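Local coordinates for acetyltransferase, GNAT family (Bacillus anthracis str. Sterne, PDB 3FBU), which binds coenzyme A and, as a member of the GNAT family, probably transfers an acetyl group from acetyl-CoA to an acceptor, at residues Lys116-Ile121 with Ala163-Glu168; Met140-Tyr145 with Asp158-Ala163; Val21-Ser26 with Asn91-Asn96; Arg11-Lys16 with Asn58-Leu63. One frame throughout, in Å; residues are numbered along the deposited sequence.

Interaction 1: residues Lys116-Ile121 with Ala163-Glu168; sequences KLHRII and AILEEE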
# COMPACT_ATOMS: atom_id res chain seq x y z
N LYS A 116 32.54 9.81 0.15
CA LYS A 116 33.42 8.88 0.87
C LYS A 116 32.92 8.64 2.31
O LYS A 116 33.71 8.54 3.25
CB LYS A 116 34.87 9.39 0.83
CG LYS A 116 35.35 9.60 -0.60
CD LYS A 116 36.75 10.15 -0.72
CE LYS A 116 37.12 10.24 -2.22
NZ LYS A 116 38.46 10.85 -2.50
N LEU A 117 31.61 8.54 2.46
CA LEU A 117 31.00 8.22 3.75
C LEU A 117 31.25 6.75 4.13
O LEU A 117 31.47 5.90 3.26
CB LEU A 117 29.50 8.47 3.70
CG LEU A 117 29.03 9.90 3.44
CD1 LEU A 117 27.48 9.96 3.29
CD2 LEU A 117 29.51 10.85 4.51
N HIS A 118 31.16 6.46 5.44
CA HIS A 118 31.30 5.10 5.93
C HIS A 118 29.99 4.33 6.03
O HIS A 118 29.94 3.09 5.79
CB HIS A 118 31.94 5.12 7.32
CG HIS A 118 31.91 3.79 8.00
ND1 HIS A 118 32.55 2.68 7.49
CD2 HIS A 118 31.27 3.38 9.12
CE1 HIS A 118 32.33 1.65 8.29
NE2 HIS A 118 31.56 2.04 9.28
N ARG A 119 28.94 5.04 6.38
CA ARG A 119 27.68 4.39 6.70
C ARG A 119 26.47 5.31 6.53
O ARG A 119 26.59 6.43 6.74
CB ARG A 119 27.72 3.89 8.15
CG ARG A 119 26.53 3.02 8.64
CD ARG A 119 26.89 2.41 10.00
NE ARG A 119 25.82 1.73 10.70
CZ ARG A 119 25.14 2.22 11.72
NH1 ARG A 119 24.20 1.52 12.23
NH2 ARG A 119 25.41 3.39 12.22
N ILE A 120 25.33 4.77 6.11
CA ILE A 120 24.11 5.56 5.95
C ILE A 120 22.97 4.77 6.63
O ILE A 120 22.87 3.55 6.47
CB ILE A 120 23.80 5.90 4.48
CG1 ILE A 120 24.93 6.76 3.85
CG2 ILE A 120 22.45 6.62 4.36
CD1 ILE A 120 24.85 6.84 2.28
N ILE A 121 22.16 5.48 7.41
CA ILE A 121 21.10 4.86 8.17
C ILE A 121 19.77 5.51 7.80
O ILE A 121 19.73 6.63 7.24
CB ILE A 121 21.35 4.97 9.72
CG1 ILE A 121 21.19 6.42 10.25
CG2 ILE A 121 22.75 4.36 10.08
CD1 ILE A 121 19.74 6.77 10.71
N ALA A 163 20.43 0.15 8.00
CA ALA A 163 21.74 0.69 7.73
C ALA A 163 22.37 0.03 6.51
O ALA A 163 22.08 -1.13 6.18
CB ALA A 163 22.67 0.52 8.94
N ILE A 164 23.26 0.79 5.88
CA ILE A 164 24.12 0.25 4.83
C ILE A 164 25.52 0.80 4.98
O ILE A 164 25.73 1.97 5.34
CB ILE A 164 23.52 0.51 3.44
CG1 ILE A 164 24.30 -0.23 2.35
CG2 ILE A 164 23.43 2.05 3.12
CD1 ILE A 164 23.58 -0.19 0.94
N LEU A 165 26.49 -0.08 4.73
CA LEU A 165 27.90 0.23 4.86
C LEU A 165 28.58 0.45 3.49
O LEU A 165 28.10 -0.05 2.48
CB LEU A 165 28.60 -0.89 5.60
CG LEU A 165 28.33 -1.00 7.10
CD1 LEU A 165 28.71 -2.37 7.63
CD2 LEU A 165 29.08 0.10 7.85
N GLU A 166 29.67 1.22 3.53
CA GLU A 166 30.52 1.49 2.35
C GLU A 166 30.94 0.23 1.60
O GLU A 166 30.99 0.23 0.38
CB GLU A 166 31.78 2.31 2.73
CG GLU A 166 32.62 1.77 3.88
CD GLU A 166 33.84 2.65 4.20
OE1 GLU A 166 34.57 3.05 3.25
OE2 GLU A 166 34.09 2.94 5.39
N GLU A 167 31.15 -0.87 2.33
CA GLU A 167 31.61 -2.12 1.71
C GLU A 167 30.52 -2.82 0.88
O GLU A 167 30.81 -3.65 0.02
CB GLU A 167 32.14 -3.07 2.79
CG GLU A 167 33.44 -2.61 3.52
CD GLU A 167 33.88 -3.57 4.65
OE1 GLU A 167 33.07 -4.48 4.99
OE2 GLU A 167 35.02 -3.41 5.19
N GLU A 168 29.25 -2.50 1.15
CA GLU A 168 28.12 -3.20 0.57
C GLU A 168 27.65 -2.52 -0.72
O GLU A 168 26.70 -3.00 -1.35
CB GLU A 168 26.96 -3.24 1.56
CG GLU A 168 27.27 -3.92 2.87
CD GLU A 168 26.06 -3.89 3.80
OE1 GLU A 168 25.89 -2.89 4.52
OE2 GLU A 168 25.29 -4.88 3.78

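Interaction 2: residues Met140-Tyr145 with Asp158-Ala163; sequences MRREGY and DEYYYA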
# COMPACT_ATOMS: atom_id res chain seq x y z
N MET A 140 19.69 -1.74 2.08
CA MET A 140 19.84 -1.54 3.52
C MET A 140 19.39 -2.77 4.31
O MET A 140 18.51 -3.54 3.88
CB MET A 140 19.13 -0.24 3.99
CG MET A 140 19.45 1.04 3.18
SD MET A 140 18.61 2.58 3.84
CE MET A 140 19.81 2.96 5.14
N ARG A 141 20.02 -2.96 5.46
CA ARG A 141 19.74 -4.07 6.34
C ARG A 141 19.01 -3.57 7.57
O ARG A 141 19.42 -2.57 8.15
CB ARG A 141 21.03 -4.67 6.83
CG ARG A 141 21.81 -5.48 5.83
CD ARG A 141 23.21 -5.83 6.32
NE ARG A 141 24.06 -4.64 6.38
CZ ARG A 141 24.35 -3.99 7.50
NH1 ARG A 141 23.87 -4.40 8.69
NH2 ARG A 141 25.10 -2.91 7.45
N ARG A 142 17.98 -4.29 8.00
CA ARG A 142 17.31 -3.97 9.27
C ARG A 142 18.23 -4.39 10.44
O ARG A 142 18.52 -5.59 10.65
CB ARG A 142 15.93 -4.63 9.39
CG ARG A 142 15.24 -4.29 10.67
CD ARG A 142 13.87 -4.96 10.86
NE ARG A 142 12.98 -4.73 9.72
CZ ARG A 142 11.85 -5.43 9.50
NH1 ARG A 142 11.46 -6.40 10.33
NH2 ARG A 142 11.10 -5.15 8.45
N GLU A 143 18.72 -3.40 11.18
CA GLU A 143 19.63 -3.62 12.32
C GLU A 143 18.94 -3.50 13.69
O GLU A 143 19.43 -4.03 14.71
CB GLU A 143 20.75 -2.63 12.25
CG GLU A 143 21.75 -2.92 11.13
CD GLU A 143 23.01 -2.10 11.29
OE1 GLU A 143 22.93 -0.99 11.83
OE2 GLU A 143 24.09 -2.55 10.85
N GLY A 144 17.80 -2.83 13.71
CA GLY A 144 17.09 -2.61 14.96
C GLY A 144 15.59 -2.50 14.86
O GLY A 144 15.05 -2.09 13.83
N TYR A 145 14.94 -2.85 15.97
CA TYR A 145 13.49 -2.73 16.11
C TYR A 145 13.25 -2.24 17.55
O TYR A 145 13.40 -2.98 18.49
CB TYR A 145 12.85 -4.06 15.82
CG TYR A 145 11.35 -4.13 15.94
CD1 TYR A 145 10.55 -2.99 16.05
CD2 TYR A 145 10.73 -5.37 15.93
CE1 TYR A 145 9.13 -3.11 16.17
CE2 TYR A 145 9.35 -5.50 16.02
CZ TYR A 145 8.56 -4.36 16.15
OH TYR A 145 7.19 -4.51 16.23
N ASP A 158 6.90 2.79 17.67
CA ASP A 158 8.02 1.87 17.45
C ASP A 158 8.85 2.43 16.30
O ASP A 158 8.41 3.29 15.57
CB ASP A 158 7.54 0.45 17.05
CG ASP A 158 6.78 -0.30 18.16
OD1 ASP A 158 6.75 0.13 19.34
OD2 ASP A 158 6.20 -1.36 17.82
N GLU A 159 10.08 1.94 16.13
CA GLU A 159 10.91 2.37 15.03
C GLU A 159 11.71 1.18 14.53
O GLU A 159 12.31 0.48 15.34
CB GLU A 159 11.84 3.47 15.53
CG GLU A 159 12.73 4.10 14.56
CD GLU A 159 13.56 5.21 15.21
OE1 GLU A 159 13.42 5.42 16.44
OE2 GLU A 159 14.29 5.89 14.49
N TYR A 160 11.74 0.98 13.21
CA TYR A 160 12.76 0.13 12.59
C TYR A 160 13.96 0.97 12.24
O TYR A 160 13.80 2.11 11.81
CB TYR A 160 12.27 -0.47 11.28
CG TYR A 160 11.28 -1.61 11.35
CD1 TYR A 160 11.28 -2.53 12.39
CD2 TYR A 160 10.40 -1.82 10.30
CE1 TYR A 160 10.38 -3.59 12.41
CE2 TYR A 160 9.53 -2.88 10.30
CZ TYR A 160 9.51 -3.75 11.35
OH TYR A 160 8.63 -4.81 11.33
N TYR A 161 15.15 0.40 12.39
CA TYR A 161 16.38 1.05 12.06
C TYR A 161 17.13 0.21 11.02
O TYR A 161 17.41 -0.97 11.25
CB TYR A 161 17.20 1.13 13.33
CG TYR A 161 18.42 1.97 13.31
CD1 TYR A 161 18.47 3.18 14.00
CD2 TYR A 161 19.58 1.52 12.65
CE1 TYR A 161 19.64 3.91 14.03
CE2 TYR A 161 20.73 2.25 12.67
CZ TYR A 161 20.76 3.45 13.37
OH TYR A 161 21.95 4.15 13.37
N TYR A 162 17.40 0.83 9.89
CA TYR A 162 18.12 0.22 8.78
C TYR A 162 19.46 0.89 8.56
O TYR A 162 19.63 2.09 8.86
CB TYR A 162 17.29 0.35 7.50
CG TYR A 162 16.18 -0.65 7.36
CD1 TYR A 162 15.02 -0.52 8.10
CD2 TYR A 162 16.30 -1.76 6.52
CE1 TYR A 162 14.01 -1.42 7.97
CE2 TYR A 162 15.28 -2.67 6.40
CZ TYR A 162 14.14 -2.50 7.14
OH TYR A 162 13.07 -3.37 7.08
N ALA A 163 20.43 0.15 8.00
CA ALA A 163 21.74 0.69 7.73
C ALA A 163 22.37 0.03 6.51
O ALA A 163 22.08 -1.13 6.18
CB ALA A 163 22.67 0.52 8.94
O HOH W 1 4.98 -2.20 15.50

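Interaction 3: residues Val21-Ser26 with Asn91-Asn96; sequences VHEYTS and NPKYFN. With COA (coenzyme A), chain C.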
# COMPACT_ATOMS: atom_id res chain seq x y z
N VAL A 21 6.31 21.47 -3.72
CA VAL A 21 6.51 20.75 -2.46
C VAL A 21 5.23 20.78 -1.62
O VAL A 21 4.82 19.75 -1.06
CB VAL A 21 7.70 21.31 -1.68
CG1 VAL A 21 7.79 20.72 -0.22
CG2 VAL A 21 8.97 21.03 -2.46
N HIS A 22 4.59 21.94 -1.57
CA HIS A 22 3.38 22.10 -0.77
C HIS A 22 2.25 21.14 -1.18
O HIS A 22 1.43 20.71 -0.35
CB HIS A 22 2.93 23.55 -0.77
CG HIS A 22 1.90 23.84 0.26
ND1 HIS A 22 2.20 23.84 1.61
CD2 HIS A 22 0.57 24.09 0.16
CE1 HIS A 22 1.09 24.09 2.29
NE2 HIS A 22 0.09 24.25 1.44
N GLU A 23 2.23 20.74 -2.44
CA GLU A 23 1.22 19.82 -2.93
C GLU A 23 1.18 18.53 -2.08
O GLU A 23 0.12 17.94 -1.87
CB GLU A 23 1.50 19.52 -4.41
CG GLU A 23 0.48 18.62 -5.08
CD GLU A 23 0.80 18.41 -6.56
OE1 GLU A 23 1.84 18.94 -7.03
OE2 GLU A 23 0.01 17.72 -7.25
N TYR A 24 2.34 18.10 -1.57
CA TYR A 24 2.40 16.90 -0.72
C TYR A 24 2.64 17.18 0.77
O TYR A 24 2.17 16.43 1.60
CB TYR A 24 3.38 15.86 -1.28
CG TYR A 24 4.84 16.27 -1.43
CD1 TYR A 24 5.75 16.12 -0.38
CD2 TYR A 24 5.33 16.73 -2.66
CE1 TYR A 24 7.10 16.50 -0.52
CE2 TYR A 24 6.67 17.09 -2.82
CZ TYR A 24 7.56 16.97 -1.77
OH TYR A 24 8.89 17.32 -1.95
N THR A 25 3.35 18.24 1.11
CA THR A 25 3.56 18.54 2.52
C THR A 25 2.28 19.03 3.24
O THR A 25 2.21 19.00 4.47
CB THR A 25 4.73 19.51 2.77
OG1 THR A 25 4.51 20.73 2.08
CG2 THR A 25 6.06 18.86 2.37
N SER A 26 1.28 19.47 2.47
CA SER A 26 -0.04 19.81 3.00
C SER A 26 -0.98 18.60 3.10
O SER A 26 -2.13 18.72 3.55
CB SER A 26 -0.67 20.89 2.11
OG SER A 26 -0.89 20.43 0.80
N ASN A 91 5.25 12.92 -3.62
CA ASN A 91 3.91 13.28 -4.02
C ASN A 91 3.17 12.01 -4.40
O ASN A 91 3.63 11.27 -5.28
CB ASN A 91 3.99 14.24 -5.22
CG ASN A 91 2.64 14.79 -5.65
OD1 ASN A 91 1.62 14.09 -5.63
ND2 ASN A 91 2.63 16.06 -6.05
N PRO A 92 2.03 11.76 -3.75
CA PRO A 92 1.23 10.54 -4.00
C PRO A 92 0.83 10.34 -5.46
O PRO A 92 0.60 9.21 -5.87
CB PRO A 92 -0.03 10.72 -3.15
CG PRO A 92 0.18 11.88 -2.29
CD PRO A 92 1.43 12.62 -2.71
N LYS A 93 0.74 11.42 -6.24
CA LYS A 93 0.49 11.25 -7.69
C LYS A 93 1.54 10.38 -8.34
O LYS A 93 1.28 9.80 -9.41
CB LYS A 93 0.46 12.57 -8.42
CG LYS A 93 -0.68 13.43 -8.05
CD LYS A 93 -0.51 14.79 -8.68
CE LYS A 93 -1.58 15.76 -8.19
NZ LYS A 93 -2.96 15.26 -8.47
N TYR A 94 2.72 10.30 -7.74
CA TYR A 94 3.84 9.60 -8.37
C TYR A 94 4.33 8.36 -7.62
O TYR A 94 5.38 7.82 -7.93
CB TYR A 94 4.98 10.60 -8.61
CG TYR A 94 4.51 11.77 -9.45
CD1 TYR A 94 4.49 11.68 -10.84
CD2 TYR A 94 4.03 12.93 -8.85
CE1 TYR A 94 4.04 12.74 -11.61
CE2 TYR A 94 3.56 13.99 -9.63
CZ TYR A 94 3.57 13.88 -11.01
OH TYR A 94 3.13 14.92 -11.79
N PHE A 95 3.54 7.89 -6.66
CA PHE A 95 3.88 6.69 -5.90
C PHE A 95 3.91 5.42 -6.76
O PHE A 95 3.24 5.32 -7.82
CB PHE A 95 2.86 6.44 -4.77
CG PHE A 95 2.97 7.37 -3.60
CD1 PHE A 95 4.00 8.29 -3.47
CD2 PHE A 95 2.03 7.28 -2.57
CE1 PHE A 95 4.08 9.11 -2.35
CE2 PHE A 95 2.11 8.11 -1.46
CZ PHE A 95 3.14 9.04 -1.36
N ASN A 96 4.68 4.45 -6.28
CA ASN A 96 4.67 3.10 -6.80
C ASN A 96 5.12 3.01 -8.25
O ASN A 96 4.68 2.13 -8.99
CB ASN A 96 3.29 2.48 -6.59
CG ASN A 96 2.90 2.44 -5.13
OD1 ASN A 96 3.70 2.03 -4.29
ND2 ASN A 96 1.71 2.89 -4.81
N1A COA C . 1.96 -2.41 1.28
C2A COA C . 3.05 -3.13 0.88
N3A COA C . 3.93 -2.60 -0.03
C4A COA C . 3.69 -1.35 -0.52
C5A COA C . 2.60 -0.61 -0.12
C6A COA C . 1.72 -1.14 0.81
N6A COA C . 0.66 -0.45 1.25
N7A COA C . 2.64 0.57 -0.77
C8A COA C . 3.72 0.59 -1.58
N9A COA C . 4.38 -0.60 -1.43
C1B COA C . 5.68 -1.01 -1.98
C2B COA C . 5.75 -0.94 -3.51
O2B COA C . 5.20 -2.10 -4.12
C3B COA C . 7.24 -0.80 -3.69
O3B COA C . 7.87 -2.07 -3.61
P3B COA C . 8.18 -3.00 -4.90
O7A COA C . 9.13 -4.10 -4.54
O8A COA C . 6.86 -3.54 -5.39
O9A COA C . 8.81 -2.10 -5.94
C4B COA C . 7.68 0.06 -2.49
O4B COA C . 6.70 -0.14 -1.50
C5B COA C . 7.75 1.55 -2.82
O5B COA C . 8.84 1.73 -3.69
P1A COA C . 8.95 3.04 -4.61
O1A COA C . 7.97 2.91 -5.77
O2A COA C . 10.35 3.23 -5.04
O3A COA C . 8.53 4.19 -3.57
P2A COA C . 7.61 5.48 -3.89
O4A COA C . 8.18 6.22 -5.06
O5A COA C . 6.15 5.02 -4.03
O6A COA C . 7.79 6.30 -2.51
CBP COA C . 7.61 6.73 -0.17
CCP COA C . 7.85 5.67 -1.24
CDP COA C . 8.63 7.85 -0.45
CEP COA C . 7.85 6.00 1.16
CAP COA C . 6.15 7.26 -0.27
OAP COA C . 5.21 6.25 0.06
C9P COA C . 5.88 8.41 0.66
O9P COA C . 6.31 9.67 0.33
N8P COA C . 5.31 8.18 1.85
C7P COA C . 4.87 9.29 2.70
C6P COA C . 6.01 9.99 3.41
C5P COA C . 6.77 9.03 4.34
O5P COA C . 6.19 8.33 5.20
N4P COA C . 8.08 9.03 4.19
C3P COA C . 8.93 8.08 4.91
C2P COA C . 9.26 8.48 6.33
S1P COA C . 10.48 7.34 7.05

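Interaction 4: residues Arg11-Lys16 with Asn58-Leu63; sequences RKFEFK and NFPVIL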
# COMPACT_ATOMS: atom_id res chain seq x y z
N ARG A 11 18.72 17.80 -7.06
CA ARG A 11 19.47 19.05 -7.01
C ARG A 11 19.10 19.77 -5.70
O ARG A 11 18.30 19.25 -4.91
CB ARG A 11 19.14 19.90 -8.26
CG ARG A 11 17.67 20.37 -8.37
CD ARG A 11 17.49 21.51 -9.36
NE ARG A 11 16.09 21.75 -9.72
CZ ARG A 11 15.18 22.34 -8.94
NH1 ARG A 11 15.48 22.75 -7.73
NH2 ARG A 11 13.93 22.50 -9.37
N LYS A 12 19.71 20.93 -5.45
CA LYS A 12 19.30 21.75 -4.31
C LYS A 12 18.04 22.56 -4.67
O LYS A 12 17.75 22.79 -5.85
CB LYS A 12 20.44 22.63 -3.82
CG LYS A 12 21.44 21.87 -2.96
CD LYS A 12 22.80 22.53 -2.87
CE LYS A 12 22.78 23.82 -2.10
NZ LYS A 12 24.21 24.23 -1.77
N PHE A 13 17.29 22.95 -3.64
CA PHE A 13 16.04 23.68 -3.79
C PHE A 13 16.29 25.08 -4.36
O PHE A 13 17.32 25.67 -4.07
CB PHE A 13 15.38 23.87 -2.42
CG PHE A 13 14.48 22.73 -2.00
CD1 PHE A 13 13.36 22.40 -2.73
CD2 PHE A 13 14.73 22.03 -0.81
CE1 PHE A 13 12.51 21.36 -2.32
CE2 PHE A 13 13.91 20.98 -0.41
CZ PHE A 13 12.79 20.65 -1.16
N GLU A 14 15.38 25.55 -5.20
CA GLU A 14 15.20 26.97 -5.49
C GLU A 14 13.89 27.38 -4.82
O GLU A 14 12.99 26.55 -4.67
CB GLU A 14 15.07 27.20 -6.99
CG GLU A 14 16.20 26.62 -7.80
CD GLU A 14 17.52 27.32 -7.58
OE1 GLU A 14 17.53 28.56 -7.38
OE2 GLU A 14 18.56 26.63 -7.62
N PHE A 15 13.76 28.64 -4.44
CA PHE A 15 12.58 29.08 -3.73
C PHE A 15 11.29 28.78 -4.48
O PHE A 15 10.33 28.41 -3.89
CB PHE A 15 12.65 30.54 -3.26
CG PHE A 15 11.63 30.87 -2.27
CD1 PHE A 15 11.69 30.36 -0.99
CD2 PHE A 15 10.56 31.66 -2.60
CE1 PHE A 15 10.71 30.65 -0.10
CE2 PHE A 15 9.62 31.95 -1.70
CZ PHE A 15 9.68 31.44 -0.44
N LYS A 16 11.29 28.92 -5.80
CA LYS A 16 10.06 28.66 -6.51
C LYS A 16 9.62 27.20 -6.48
O LYS A 16 8.54 26.91 -6.86
CB LYS A 16 10.07 29.19 -7.93
CG LYS A 16 11.02 28.66 -8.81
CD LYS A 16 10.80 29.39 -10.13
CE LYS A 16 12.05 29.43 -10.92
NZ LYS A 16 11.90 29.45 -12.36
N ASN A 58 17.76 18.67 2.64
CA ASN A 58 16.65 18.13 1.89
C ASN A 58 16.85 18.59 0.45
O ASN A 58 17.28 19.74 0.21
CB ASN A 58 15.30 18.61 2.48
CG ASN A 58 15.06 18.11 3.89
OD1 ASN A 58 14.43 17.08 4.08
ND2 ASN A 58 15.59 18.83 4.91
N PHE A 59 16.55 17.70 -0.50
CA PHE A 59 16.90 17.92 -1.90
C PHE A 59 15.79 17.44 -2.82
O PHE A 59 15.42 16.28 -2.78
CB PHE A 59 18.21 17.19 -2.24
CG PHE A 59 19.34 17.51 -1.28
CD1 PHE A 59 20.19 18.58 -1.53
CD2 PHE A 59 19.52 16.77 -0.13
CE1 PHE A 59 21.22 18.88 -0.66
CE2 PHE A 59 20.53 17.08 0.76
CZ PHE A 59 21.39 18.12 0.49
N PRO A 60 15.24 18.35 -3.66
CA PRO A 60 14.15 17.96 -4.54
C PRO A 60 14.58 16.95 -5.58
O PRO A 60 15.73 16.97 -6.03
CB PRO A 60 13.73 19.29 -5.20
CG PRO A 60 14.93 20.15 -5.09
CD PRO A 60 15.57 19.78 -3.81
N VAL A 61 13.62 16.11 -5.97
CA VAL A 61 13.77 15.08 -6.95
C VAL A 61 12.92 15.54 -8.15
O VAL A 61 11.71 15.76 -8.03
CB VAL A 61 13.29 13.71 -6.41
CG1 VAL A 61 13.38 12.64 -7.49
CG2 VAL A 61 14.11 13.28 -5.16
N ILE A 62 13.58 15.69 -9.29
CA ILE A 62 12.97 16.27 -10.48
C ILE A 62 12.95 15.21 -11.59
O ILE A 62 13.98 14.63 -11.89
CB ILE A 62 13.78 17.48 -10.99
CG1 ILE A 62 13.99 18.51 -9.89
CG2 ILE A 62 13.08 18.13 -12.17
CD1 ILE A 62 12.73 19.15 -9.42
N LEU A 63 11.76 14.96 -12.14
CA LEU A 63 11.60 14.07 -13.31
C LEU A 63 12.25 14.72 -14.52
O LEU A 63 11.89 15.84 -14.88
CB LEU A 63 10.12 13.80 -13.58
CG LEU A 63 9.65 12.42 -13.15
CD1 LEU A 63 8.13 12.33 -12.89
CD2 LEU A 63 10.08 11.42 -14.25
O HOH W 2 18.28 21.85 -1.04

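Interaction 1: residues Lys116-Ile121 with Ala163-Glu168
His118 holds its CG anti to the backbone N (chi1 170°), while Glu166 CG takes the crowded position between backbone N and carbonyl carbon (chi1 52°) and the chain then runs extended, so that the two side chains cross at about a right angle, the planes 72° apart. His118 ND1 donates to Glu166 OE2 at 2.6 Å, in the ring plane and nearly straight, received on the anti lone pair. A carboxylate so close would be expected to stabilise a protonated imidazole. Glu166 N also donates to His118 O at 2.9 Å. Beyond this pair the chains run as antiparallel neighbours in the central sheet of the GNAT fold, strand 119-124 beside strand 155-165, and Ile120 and Ile164 exchange both backbone hydrogen bonds almost along their C=O axes. Their branched side chains, suited to a strand, meet at Ile120 CB and Ile164 CG2, 4.1 Å apart, on the face covered by helix 99-114. On the other face the extended Arg119 passes its CD 3.8 Å from Leu165 CD2, a methyl also 3.5 Å from His118 NE2. Ala163 CB lies 3.8 Å from Arg119 NH1, whose guanidinium rests one face on Ile121 CG2 and pairs with Glu143.

Interaction 2: residues Met140-Tyr145 with Asp158-Ala163
Backbone hydrogen bonds set the frame. Arg141 and Ala163 form a hydrogen-bonded antiparallel pair, with Arg141 N giving a nearly straight bond of 2.8 Å to Ala163 O. Farther along, Tyr161 O accepts from two successive amides, Glu143 N at 2.8 Å and Gly144 N at 3.1 Å, and Tyr161 N returns a bond to Gly144 O. Gly144, without a side chain, packs close against Tyr161 CB.

Among polar side chains, Arg142 grips Tyr162 OH side-on with NE and NH2, each at 3.0 Å and near the guanidinium plane; the hydroxyl also bonds Glu136. On the other face of the sheet, Arg141 NH1 makes a salt bridge to Glu143 OE2; Arg141 is shared with Glu168, and Glu143 with Arg119. A water bridges Tyr145 OH and Asp158 OD2, while Asp158 OD1 accepts from Lys148 N.

Aromatic contacts fill the side of Arg142. Its chain starts anti to the backbone N and bends at chi3 (-53°), laying the guanidinium flat on Tyr160, CZ 3.6 Å from the ring centroid, as a cation-pi stack. CB of the same arginine sits over the Tyr162 ring. Tyr160 in turn points its edge at the face of Tyr145, a T-shaped pair with planes 67° apart.

Glu143 and Gly144 opposite Tyr161 form a classic beta bulge in the hairpin of strands 141-152 and 155-165, where strand 141-152 is the outermost strand of the GNAT sheet within the chain.

Interaction 3: residues Val21-Ser26 with Asn91-Asn96
The Phe95 ring is sandwiched: Pro92 CA lies 3.3 Å above the plane on one face, and the pantetheine part of coenzyme A, around OAP and CAP, covers the opposite face. The Tyr24 ring has Val21 O over the centre of one face, 3.4 Å above its plane, and Asn91 N also lies over a face; Asn91 CB touches the edge of the Tyr94 ring. The backbone directs Tyr24 CB at Asn91 CA (3.8 Å) and Pro92 CD, and the crowded position of CG between backbone N and carbonyl carbon (chi1 60°) turns the ring so that CD2 meets Asn91 CB. Its hydroxyl is hydrogen-bonded to His72. Helix 18-25 thus packs on the loop from strand 83-90 to helix 99-114, the pyrophosphate-binding loop of GNAT enzymes. Here Asn96 N donates a nearly straight bond of 2.7 Å to the phosphate oxygen O5A of coenzyme A; Gly98 N and Ser101 OG also bind the cofactor. An Asx turn shapes its start: Asn91 OD1 accepts from Lys93 N at 2.9 Å, on a lone pair. Glu23, its CG anti to the backbone N and its chain extended, crosses the Asn91 amide obliquely, the two planes 83° apart, without a hydrogen bond.

Interaction 4: residues Arg11-Lys16 with Asn58-Leu63
Phe13 and Pro60 make the central contact. With CG anti to the carbonyl carbon, the phenyl ring is brought over the pyrrolidine, and Pro60 CD sits 3.5 Å from the Phe13 ring centroid, only 9° off the normal, a CH-pi contact. A proline suits the place: its compact, puckered ring offers polarised C-H groups to the aromatic face, and its nitrogen, having no hydrogen, makes no bond to the nearby Arg11 O. The backbone link runs instead from Arg11 N to Pro60 O, a rather long hydrogen bond of 3.3 Å directed nearly along the C=O axis.

Arg11 CG starts in the crowded position between backbone N and carbonyl carbon (chi1 64°), and the chain then extends from CG to NE. Although its CB points away from the strand, the chain swings back so that the guanidinium comes against apolar carbons, NH2 3.6 Å from Ile62 CD1 and NH1 3.7 Å from Pro60 CG. Its charge is met by Asp17 in a salt bridge, while NH1 also donates to Lys12 O at 2.9 Å, in the guanidinium plane. Lys12 lies alongside Phe59, with its CG 3.8 Å from Phe59 CE1 at the edge of that ring; a bend at chi3 precedes an amino group bonded to Gly53 O. Water joins the backbones once more, accepting from Phe13 N and donating to Asn58 O.

The loop that follows strand 8-10 thereby packs beside strand 58-63, which lies in the sheet between strands 8-10 and 68-79, while Phe13 also meets Val48 of helix 41-50.

How the interactions relate
Along the chain, interactions 3 and 4 interlock, their segments alternating, and both close before interaction 1 opens; interaction 2 falls within the span between the two segments of interaction 1. Two clusters result. Interactions 1 and 2, centres 14 Å apart, share Ala163 and strand 155-165, and are tied by the salt bridges Arg119-Glu143 and Arg141-Glu168. Interactions 3 and 4, also 14 Å apart, touch where Val21 packs on Phe13. The clusters lie 24 to 28 Å apart between centres, yet interactions 1, 2 and 4 all reach the same mixed sheet. Interaction 3 directly includes coenzyme A pocket residues, whereas the others build parts of the surrounding GNAT framework.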